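Cellulose binding domain-containing protein (Clostridium clariflavum, PDB 4B96) probably binds cellulose through this calcium-containing family 3b carbohydrate-binding module, one part of a longer membrane protein of a biomass-sensing system. Local coordinates at residues A20-Y34 with S94-T108. Residues are numbered along the deposited sequence; the frame is centred on the assembly and turned at random.
Sequences AIRWDFVIENTGNSY and SIPPGDAAWVFGAIT
Two neighbouring antiparallel strands of a beta-sandwich sheet, 20-29 and 100-109, meet here, and an irregularity in the first shows how a side chain can add to backbone pairing where it thins. Regular pairing holds from Phe-25 to Glu-28, with Phe-25 N and Val-103 O 2.9 Å apart, and resumes with Arg-22 opposite Ala-106 and Ile-21 opposite Ile-107. Between them the backbone keeps a weak bond from Trp-23 N to Gly-105 O, and the Asp-24 carboxylate adds a link: OD1 accepts Gly-105 N at 2.9 Å from above its plane, while Arg-22 NE reaches the same oxygen from the opposite face. The bent arginine chain also brings NH2 to OD2, completing a salt bridge. Trp-23 CG sits between the backbone N and the carbonyl carbon (chi1 44°), which lays the indole directly on the backbone of Gly-105, whose CA is 3.9 Å from the six-membered ring's centroid. Phe-25 takes Val-103 CB over its face; strands 40-47 and 83-90 cover Phe-25. On the other face Val-26 CG2 lies over Trp-102, 3.7 Å from its six-membered centroid. At the far end, Asn-29 ND2 bonds Ile-95 O and Ser-33 O, each at 2.9 Å and in its amide plane, while OD1 closes an Asx turn at Gly-31 N. Pro-97 CD covers one face of Tyr-34. Adjacent antiparallel strands packed through Trp-23 and Phe-25 against a second sheet fit the beta-sandwich of family 3 carbohydrate-binding modules.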
loop_
_atom_site.group_PDB
_atom_site.type_symbol
_atom_site.label_atom_id
_atom_site.label_comp_id
_atom_site.label_asym_id
_atom_site.label_seq_id
_atom_site.Cartn_x
_atom_site.Cartn_y
_atom_site.Cartn_z
ATOM N N ALA A 20 12.106 -18.130 -15.932
ATOM C CA ALA A 20 11.545 -18.222 -14.609
ATOM C C ALA A 20 11.232 -16.822 -14.102
ATOM O O ALA A 20 11.985 -15.860 -14.352
ATOM C CB ALA A 20 12.501 -18.971 -13.652
ATOM N N ILE A 21 10.121 -16.690 -13.385
ATOM C CA ILE A 21 9.850 -15.484 -12.666
ATOM C C ILE A 21 10.128 -15.786 -11.184
ATOM O O ILE A 21 9.647 -16.804 -10.669
ATOM C CB ILE A 21 8.374 -15.050 -12.870
ATOM C CG1 ILE A 21 8.229 -14.439 -14.286
ATOM C CG2 ILE A 21 7.972 -13.983 -11.769
ATOM C CD1 ILE A 21 6.727 -14.141 -14.652
ATOM N N ARG A 22 10.935 -14.962 -10.509
ATOM C CA ARG A 22 11.206 -15.222 -9.077
ATOM C C ARG A 22 10.341 -14.347 -8.214
ATOM O O ARG A 22 10.406 -13.106 -8.305
ATOM C CB ARG A 22 12.691 -15.023 -8.760
ATOM C CG ARG A 22 13.527 -16.040 -9.538
ATOM C CD ARG A 22 13.387 -17.469 -8.892
ATOM N NE ARG A 22 13.842 -17.522 -7.498
ATOM C CZ ARG A 22 15.102 -17.706 -7.147
ATOM N NH1 ARG A 22 16.029 -17.869 -8.085
ATOM N NH2 ARG A 22 15.445 -17.701 -5.858
ATOM N N TRP A 23 9.473 -14.965 -7.429
ATOM C CA TRP A 23 8.581 -14.172 -6.582
ATOM C C TRP A 23 9.119 -13.983 -5.151
ATOM O O TRP A 23 8.383 -13.517 -4.267
ATOM C CB TRP A 23 7.208 -14.809 -6.583
ATOM C CG TRP A 23 7.233 -16.360 -6.424
ATOM C CD1 TRP A 23 7.152 -17.325 -7.437
ATOM C CD2 TRP A 23 7.360 -17.074 -5.193
ATOM N NE1 TRP A 23 7.181 -18.591 -6.866
ATOM C CE2 TRP A 23 7.336 -18.459 -5.499
ATOM C CE3 TRP A 23 7.491 -16.673 -3.847
ATOM C CZ2 TRP A 23 7.441 -19.441 -4.502
ATOM C CZ3 TRP A 23 7.586 -17.637 -2.856
ATOM C CH2 TRP A 23 7.562 -19.026 -3.194
ATOM N N ASP A 24 10.379 -14.359 -4.908
ATOM C CA ASP A 24 10.927 -14.415 -3.523
ATOM C C ASP A 24 10.550 -13.224 -2.642
ATOM O O ASP A 24 10.782 -12.028 -3.025
ATOM C CB ASP A 24 12.440 -14.355 -3.534
ATOM C CG ASP A 24 13.070 -15.530 -4.292
ATOM O OD1 ASP A 24 12.337 -16.246 -5.038
ATOM O OD2 ASP A 24 14.293 -15.695 -4.129
ATOM N N PHE A 25 10.088 -13.521 -1.443
ATOM C CA PHE A 25 9.729 -12.455 -0.521
ATOM C C PHE A 25 10.095 -12.790 0.909
ATOM O O PHE A 25 10.343 -13.971 1.258
ATOM C CB PHE A 25 8.247 -12.103 -0.625
ATOM C CG PHE A 25 7.309 -13.250 -0.319
ATOM C CD1 PHE A 25 6.885 -13.486 0.998
ATOM C CD2 PHE A 25 6.760 -14.027 -1.370
ATOM C CE1 PHE A 25 5.992 -14.522 1.296
ATOM C CE2 PHE A 25 5.837 -15.054 -1.090
ATOM C CZ PHE A 25 5.489 -15.330 0.259
ATOM N N VAL A 26 10.152 -11.727 1.710
ATOM C CA VAL A 26 10.311 -11.852 3.147
ATOM C C VAL A 26 9.149 -11.097 3.785
ATOM O O VAL A 26 8.899 -9.939 3.479
ATOM C CB VAL A 26 11.625 -11.191 3.623
ATOM C CG1 VAL A 26 11.779 -11.335 5.168
ATOM C CG2 VAL A 26 12.818 -11.817 2.890
ATOM N N ILE A 27 8.384 -11.770 4.622
ATOM C CA ILE A 27 7.373 -11.053 5.387
ATOM C C ILE A 27 7.994 -10.813 6.720
ATOM O O ILE A 27 8.396 -11.770 7.388
ATOM C CB ILE A 27 6.147 -11.892 5.671
ATOM C CG1 ILE A 27 5.457 -12.335 4.389
ATOM C CG2 ILE A 27 5.159 -11.127 6.609
ATOM C CD1 ILE A 27 4.350 -13.276 4.678
ATOM N N GLU A 28 8.052 -9.554 7.115
ATOM C CA GLU A 28 8.580 -9.162 8.400
ATOM C C GLU A 28 7.403 -8.969 9.370
ATOM O O GLU A 28 6.359 -8.400 9.003
ATOM C CB GLU A 28 9.375 -7.854 8.259
ATOM C CG GLU A 28 10.577 -7.926 7.320
ATOM C CD GLU A 28 11.490 -6.682 7.406
ATOM O OE1 GLU A 28 10.964 -5.574 7.598
ATOM O OE2 GLU A 28 12.732 -6.805 7.289
ATOM N N ASN A 29 7.567 -9.451 10.609
ATOM C CA ASN A 29 6.569 -9.236 11.666
ATOM C C ASN A 29 7.028 -8.053 12.511
ATOM O O ASN A 29 7.957 -8.182 13.289
ATOM C CB ASN A 29 6.416 -10.494 12.533
ATOM C CG ASN A 29 5.364 -10.352 13.613
ATOM O OD1 ASN A 29 4.911 -9.233 13.952
ATOM N ND2 ASN A 29 4.974 -11.502 14.195
ATOM N N THR A 30 6.378 -6.899 12.353
ATOM C CA THR A 30 6.766 -5.693 13.094
ATOM C C THR A 30 5.901 -5.451 14.312
ATOM O O THR A 30 6.019 -4.410 14.964
ATOM C CB THR A 30 6.655 -4.436 12.211
ATOM O OG1 THR A 30 5.307 -4.334 11.699
ATOM C CG2 THR A 30 7.623 -4.519 11.034
ATOM N N GLY A 31 5.025 -6.394 14.670
ATOM C CA GLY A 31 4.226 -6.190 15.896
ATOM C C GLY A 31 4.654 -7.051 17.094
ATOM O O GLY A 31 5.779 -7.533 17.137
ATOM N N ASN A 32 3.780 -7.211 18.091
ATOM C CA ASN A 32 4.139 -7.913 19.319
ATOM C C ASN A 32 3.501 -9.277 19.500
ATOM O O ASN A 32 3.643 -9.876 20.570
ATOM C CB ASN A 32 3.829 -7.063 20.532
ATOM C CG ASN A 32 4.438 -5.689 20.419
ATOM O OD1 ASN A 32 5.622 -5.542 20.065
ATOM N ND2 ASN A 32 3.622 -4.663 20.640
ATOM N N SER A 33 2.814 -9.793 18.480
ATOM C CA SER A 33 2.264 -11.156 18.637
ATOM C C SER A 33 2.645 -11.999 17.433
ATOM O O SER A 33 3.134 -11.448 16.463
ATOM C CB SER A 33 0.761 -11.115 18.793
ATOM O OG SER A 33 0.228 -10.544 17.630
ATOM N N TYR A 34 2.472 -13.323 17.527
ATOM C CA TYR A 34 2.811 -14.195 16.422
ATOM C C TYR A 34 1.820 -13.933 15.263
ATOM O O TYR A 34 0.655 -13.553 15.471
ATOM C CB TYR A 34 2.861 -15.679 16.884
ATOM C CG TYR A 34 4.110 -16.088 17.691
ATOM C CD1 TYR A 34 4.275 -15.698 19.025
ATOM C CD2 TYR A 34 5.117 -16.895 17.106
ATOM C CE1 TYR A 34 5.411 -16.088 19.774
ATOM C CE2 TYR A 34 6.255 -17.292 17.849
ATOM C CZ TYR A 34 6.404 -16.868 19.146
ATOM O OH TYR A 34 7.535 -17.275 19.838
ATOM N N SER A 94 4.254 -19.823 11.599
ATOM C CA SER A 94 3.860 -18.805 12.549
ATOM C C SER A 94 5.045 -17.845 12.681
ATOM O O SER A 94 6.140 -18.276 13.048
ATOM C CB SER A 94 3.547 -19.501 13.879
ATOM O OG SER A 94 3.114 -18.557 14.836
ATOM N N ILE A 95 4.882 -16.557 12.345
ATOM C CA ILE A 95 6.047 -15.681 12.420
ATOM C C ILE A 95 6.162 -15.057 13.791
ATOM O O ILE A 95 5.270 -14.351 14.200
ATOM C CB ILE A 95 6.008 -14.515 11.409
ATOM C CG1 ILE A 95 5.558 -15.000 10.024
ATOM C CG2 ILE A 95 7.402 -13.823 11.336
ATOM C CD1 ILE A 95 5.561 -13.850 8.935
ATOM N N PRO A 96 7.292 -15.295 14.488
ATOM C CA PRO A 96 7.487 -14.668 15.795
ATOM C C PRO A 96 7.619 -13.142 15.657
ATOM O O PRO A 96 8.191 -12.647 14.688
ATOM C CB PRO A 96 8.819 -15.259 16.279
ATOM C CG PRO A 96 8.939 -16.588 15.540
ATOM C CD PRO A 96 8.345 -16.271 14.159
ATOM N N PRO A 97 7.102 -12.417 16.641
ATOM C CA PRO A 97 7.317 -10.967 16.714
ATOM C C PRO A 97 8.815 -10.615 16.600
ATOM O O PRO A 97 9.639 -11.214 17.321
ATOM C CB PRO A 97 6.812 -10.589 18.108
ATOM C CG PRO A 97 6.236 -11.772 18.714
ATOM C CD PRO A 97 6.418 -12.970 17.821
ATOM N N GLY A 98 9.145 -9.660 15.725
ATOM C CA GLY A 98 10.523 -9.247 15.571
ATOM C C GLY A 98 11.243 -10.194 14.604
ATOM O O GLY A 98 12.422 -10.047 14.338
ATOM N N ASP A 99 10.556 -11.210 14.100
ATOM C CA ASP A 99 11.222 -12.092 13.151
ATOM C C ASP A 99 10.593 -11.952 11.768
ATOM O O ASP A 99 9.746 -11.068 11.541
ATOM C CB ASP A 99 11.112 -13.530 13.617
ATOM C CG ASP A 99 12.319 -14.382 13.193
ATOM O OD1 ASP A 99 13.032 -14.093 12.146
ATOM O OD2 ASP A 99 12.563 -15.361 13.958
ATOM N N ALA A 100 11.006 -12.804 10.841
ATOM C CA ALA A 100 10.532 -12.693 9.456
ATOM C C ALA A 100 10.379 -14.090 8.867
ATOM O O ALA A 100 11.056 -15.010 9.324
ATOM C CB ALA A 100 11.504 -11.875 8.628
ATOM N N ALA A 101 9.479 -14.260 7.890
ATOM C CA ALA A 101 9.367 -15.533 7.167
ATOM C C ALA A 101 10.079 -15.282 5.831
ATOM O O ALA A 101 9.726 -14.315 5.110
ATOM C CB ALA A 101 7.889 -15.852 6.880
ATOM N N TRP A 102 11.050 -16.138 5.474
ATOM C CA TRP A 102 11.695 -16.012 4.150
ATOM C C TRP A 102 11.088 -17.064 3.255
ATOM O O TRP A 102 11.059 -18.233 3.624
ATOM C CB TRP A 102 13.236 -16.240 4.240
ATOM C CG TRP A 102 13.958 -15.180 5.106
ATOM C CD1 TRP A 102 13.799 -14.992 6.434
ATOM C CD2 TRP A 102 14.900 -14.172 4.677
ATOM N NE1 TRP A 102 14.590 -13.968 6.878
ATOM C CE2 TRP A 102 15.280 -13.442 5.823
ATOM C CE3 TRP A 102 15.478 -13.827 3.435
ATOM C CZ2 TRP A 102 16.211 -12.342 5.773
ATOM C CZ3 TRP A 102 16.425 -12.733 3.387
ATOM C CH2 TRP A 102 16.760 -12.008 4.547
ATOM N N VAL A 103 10.616 -16.662 2.073
ATOM C CA VAL A 103 9.984 -17.601 1.180
ATOM C C VAL A 103 10.469 -17.390 -0.247
ATOM O O VAL A 103 10.156 -16.348 -0.838
ATOM C CB VAL A 103 8.423 -17.484 1.218
ATOM C CG1 VAL A 103 7.809 -18.785 0.675
ATOM C CG2 VAL A 103 7.905 -17.211 2.657
ATOM N N PHE A 104 11.302 -18.307 -0.773
ATOM C CA PHE A 104 11.884 -18.113 -2.110
ATOM C C PHE A 104 11.329 -19.163 -3.070
ATOM O O PHE A 104 11.117 -20.307 -2.693
ATOM C CB PHE A 104 13.405 -18.334 -2.160
ATOM C CG PHE A 104 14.177 -17.472 -1.211
ATOM C CD1 PHE A 104 13.557 -16.482 -0.475
ATOM C CD2 PHE A 104 15.530 -17.658 -1.052
ATOM C CE1 PHE A 104 14.293 -15.686 0.419
ATOM C CE2 PHE A 104 16.244 -16.867 -0.152
ATOM C CZ PHE A 104 15.616 -15.910 0.588
ATOM N N GLY A 105 11.112 -18.780 -4.318
ATOM C CA GLY A 105 10.729 -19.782 -5.304
ATOM C C GLY A 105 10.475 -19.133 -6.637
ATOM O O GLY A 105 10.754 -17.948 -6.827
ATOM N N ALA A 106 9.944 -19.927 -7.561
ATOM C CA ALA A 106 9.797 -19.499 -8.929
ATOM C C ALA A 106 8.442 -19.945 -9.480
ATOM O O ALA A 106 7.806 -20.896 -8.959
ATOM C CB ALA A 106 10.953 -20.127 -9.780
ATOM N N ILE A 107 8.012 -19.294 -10.563
ATOM C CA ILE A 107 7.062 -19.947 -11.471
ATOM C C ILE A 107 7.679 -20.044 -12.890
ATOM O O ILE A 107 8.502 -19.200 -13.270
ATOM C CB ILE A 107 5.729 -19.148 -11.577
ATOM C CG1 ILE A 107 5.995 -17.684 -11.955
ATOM C CG2 ILE A 107 4.923 -19.305 -10.288
ATOM C CD1 ILE A 107 4.702 -16.860 -12.234
ATOM N N THR A 108 7.285 -21.063 -13.644
ATOM C CA THR A 108 7.839 -21.314 -14.976
ATOM C C THR A 108 6.643 -21.743 -15.813
ATOM O O THR A 108 5.650 -22.218 -15.264
ATOM C CB THR A 108 8.876 -22.490 -14.901
ATOM O OG1 THR A 108 8.271 -23.616 -14.216
ATOM C CG2 THR A 108 10.123 -22.057 -14.096
#